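PDB 4CCL: 50S ribosomal protein L16 arginine hydroxylase from Escherichia coli, which acts as a growth-regulating oxygenase that catalyses the iron- and 2-oxoglutarate-dependent 3-hydroxylation of an arginine of ribosomal protein uL16. Local coordinates for the interface of chains A and B. Residues are numbered along the deposited sequence; one frame, centred on the assembly and turned at random. Chains: chain A/B, 50S ribosomal protein L16 arginine hydroxylase.

The interface of chains A and B. Residues chain A 228, 230, 233, 236, 241-242, 246; chain B 104, 106-107.
Part of the two-fold homodimer interface, this patch docks an indole of one subunit among loop residues and the start of helix 244-259 of the other, tying a loop of chain A to the loop just before strand 108-116 of chain B. B:Trp106 buries more surface than any other residue of this patch. Its NE1 points in the ring plane to A:Glu246 OE2 at 3.1 Å, arriving from above the carboxylate, whose plane stands 81° from the indole. The same oxygen accepts from A:Arg236 NH2, which also bonds to A:Glu246 OE1 at 2.7 Å on its syn side, closing a salt bridge within chain A. A:Arg236 NH2 further donates to the backbone carbonyl A:Asp241 O at 2.9 Å. Gripped at both oxygens by A:Arg236, the carboxylate is probably positioned for the indole N-H, and the arginine's charge probably tempers that of the glutamate. B:Pro104 CG lies over the centre of one guanidinium face and also meets A:Val233 CG2 tip to tip at 3.7 Å.

The six-membered edge of the indole points at the face of the A:Tyr228 ring, with B:Trp106 CH2 3.5 Å from A:Tyr228 CE1 and the ring planes 63° apart. A:Val242 approaches the five-membered ring through CG2, while B:Arg107 CG covers the opposite face of the indole. A bridging water links B:Trp106 N to A:Asp241 O.

Beyond this packing, B:Arg107 bends at chi2 and chi3 to meet A:Asp230 side-on: NE reaches OD2 at 2.8 Å in a salt bridge and NH2 reaches OD1 at 3.2 Å. Both oxygens lie in the guanidinium plane and are met on their syn sides, though the donors are tilted somewhat out of the carboxylate plane. With A:Asp230 CG between its backbone N and carbonyl carbon (chi1 46°), the carboxylate faces this pair. Repeated by symmetry, the combination of apolar packing and matched charges helps hold the two subunits of the oxygenase together as a homodimer.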
loop_
_atom_site.group_PDB
_atom_site.type_symbol
_atom_site.label_atom_id
_atom_site.label_comp_id
_atom_site.label_asym_id
_atom_site.label_seq_id
_atom_site.Cartn_x
_atom_site.Cartn_y
_atom_site.Cartn_z
ATOM N N TYR A 228 10.569 -7.961 -12.831
ATOM C CA TYR A 228 11.694 -8.787 -12.421
ATOM C C TYR A 228 12.078 -9.691 -13.585
ATOM O O TYR A 228 11.218 -10.327 -14.192
ATOM C CB TYR A 228 11.311 -9.630 -11.201
ATOM C CG TYR A 228 12.379 -10.608 -10.756
ATOM C CD1 TYR A 228 12.455 -11.887 -11.302
ATOM C CD2 TYR A 228 13.306 -10.256 -9.785
ATOM C CE1 TYR A 228 13.431 -12.782 -10.898
ATOM C CE2 TYR A 228 14.279 -11.145 -9.372
ATOM C CZ TYR A 228 14.340 -12.404 -9.932
ATOM O OH TYR A 228 15.314 -13.284 -9.520
ATOM N N ASP A 230 15.315 -12.478 -15.173
ATOM C CA ASP A 230 16.464 -13.308 -14.820
ATOM C C ASP A 230 17.068 -14.046 -16.014
ATOM O O ASP A 230 16.928 -15.266 -16.129
ATOM C CB ASP A 230 16.092 -14.298 -13.711
ATOM C CG ASP A 230 14.772 -15.001 -13.971
ATOM O OD1 ASP A 230 14.313 -15.015 -15.133
ATOM O OD2 ASP A 230 14.194 -15.543 -13.007
ATOM N N VAL A 233 19.345 -16.824 -14.793
ATOM C CA VAL A 233 18.714 -17.414 -13.606
ATOM C C VAL A 233 19.535 -18.523 -12.949
ATOM O O VAL A 233 19.946 -19.483 -13.599
ATOM C CB VAL A 233 17.329 -17.998 -13.981
ATOM C CG1 VAL A 233 17.419 -18.812 -15.274
ATOM C CG2 VAL A 233 16.766 -18.851 -12.854
ATOM N N ARG A 236 19.986 -24.226 -8.535
ATOM C CA ARG A 236 19.671 -24.481 -7.136
ATOM C C ARG A 236 19.535 -25.972 -6.863
ATOM O O ARG A 236 19.203 -26.749 -7.757
ATOM C CB ARG A 236 18.383 -23.758 -6.738
ATOM C CG ARG A 236 17.147 -24.234 -7.488
ATOM C CD ARG A 236 16.616 -23.177 -8.442
ATOM N NE ARG A 236 15.866 -22.136 -7.745
ATOM C CZ ARG A 236 16.021 -20.832 -7.955
ATOM N NH1 ARG A 236 16.903 -20.400 -8.845
ATOM N NH2 ARG A 236 15.295 -19.959 -7.272
ATOM N N ASP A 241 13.284 -23.860 -3.926
ATOM C CA ASP A 241 14.035 -22.838 -3.198
ATOM C C ASP A 241 13.992 -21.474 -3.879
ATOM O O ASP A 241 13.979 -21.380 -5.105
ATOM C CB ASP A 241 15.497 -23.259 -3.028
ATOM C CG ASP A 241 15.651 -24.538 -2.229
ATOM O OD1 ASP A 241 14.670 -24.963 -1.582
ATOM O OD2 ASP A 241 16.759 -25.116 -2.248
ATOM N N VAL A 242 13.968 -20.420 -3.069
ATOM C CA VAL A 242 14.161 -19.063 -3.563
ATOM C C VAL A 242 15.467 -18.525 -2.986
ATOM O O VAL A 242 15.575 -18.302 -1.779
ATOM C CB VAL A 242 12.990 -18.135 -3.182
ATOM C CG1 VAL A 242 13.229 -16.729 -3.718
ATOM C CG2 VAL A 242 11.676 -18.698 -3.712
ATOM N N GLU A 246 18.174 -13.610 -5.384
ATOM C CA GLU A 246 16.898 -13.253 -5.994
ATOM C C GLU A 246 16.108 -12.310 -5.085
ATOM O O GLU A 246 15.556 -11.293 -5.541
ATOM C CB GLU A 246 16.092 -14.518 -6.297
ATOM C CG GLU A 246 16.767 -15.444 -7.299
ATOM C CD GLU A 246 16.061 -16.779 -7.441
ATOM O OE1 GLU A 246 15.957 -17.519 -6.439
ATOM O OE2 GLU A 246 15.607 -17.083 -8.564
ATOM N N PRO B 104 12.977 -22.422 -11.795
ATOM C CA PRO B 104 12.503 -22.318 -10.408
ATOM C C PRO B 104 10.988 -22.450 -10.262
ATOM O O PRO B 104 10.244 -21.872 -11.053
ATOM C CB PRO B 104 12.946 -20.910 -9.990
ATOM C CG PRO B 104 14.060 -20.567 -10.916
ATOM C CD PRO B 104 13.710 -21.216 -12.217
ATOM N N TRP B 106 9.150 -21.051 -8.175
ATOM C CA TRP B 106 8.541 -19.768 -7.836
ATOM C C TRP B 106 8.274 -18.903 -9.072
ATOM O O TRP B 106 7.361 -18.076 -9.073
ATOM C CB TRP B 106 9.360 -19.026 -6.766
ATOM C CG TRP B 106 10.563 -18.276 -7.263
ATOM C CD1 TRP B 106 11.837 -18.753 -7.395
ATOM C CD2 TRP B 106 10.608 -16.902 -7.663
ATOM N NE1 TRP B 106 12.667 -17.764 -7.865
ATOM C CE2 TRP B 106 11.936 -16.617 -8.040
ATOM C CE3 TRP B 106 9.651 -15.885 -7.747
ATOM C CZ2 TRP B 106 12.332 -15.360 -8.493
ATOM C CZ3 TRP B 106 10.045 -14.637 -8.199
ATOM C CH2 TRP B 106 11.374 -14.386 -8.564
ATOM N N ARG B 107 9.058 -19.104 -10.126
ATOM C CA ARG B 107 8.848 -18.379 -11.378
ATOM C C ARG B 107 7.760 -18.980 -12.274
ATOM O O ARG B 107 7.197 -18.285 -13.120
ATOM C CB ARG B 107 10.161 -18.267 -12.155
ATOM C CG ARG B 107 11.196 -17.366 -11.496
ATOM C CD ARG B 107 10.972 -15.904 -11.846
ATOM N NE ARG B 107 11.414 -15.600 -13.204
ATOM C CZ ARG B 107 10.605 -15.486 -14.253
ATOM N NH1 ARG B 107 9.297 -15.644 -14.105
ATOM N NH2 ARG B 107 11.102 -15.206 -15.448
HETATM O O HOH W 1 11.612 -21.854 -6.375
#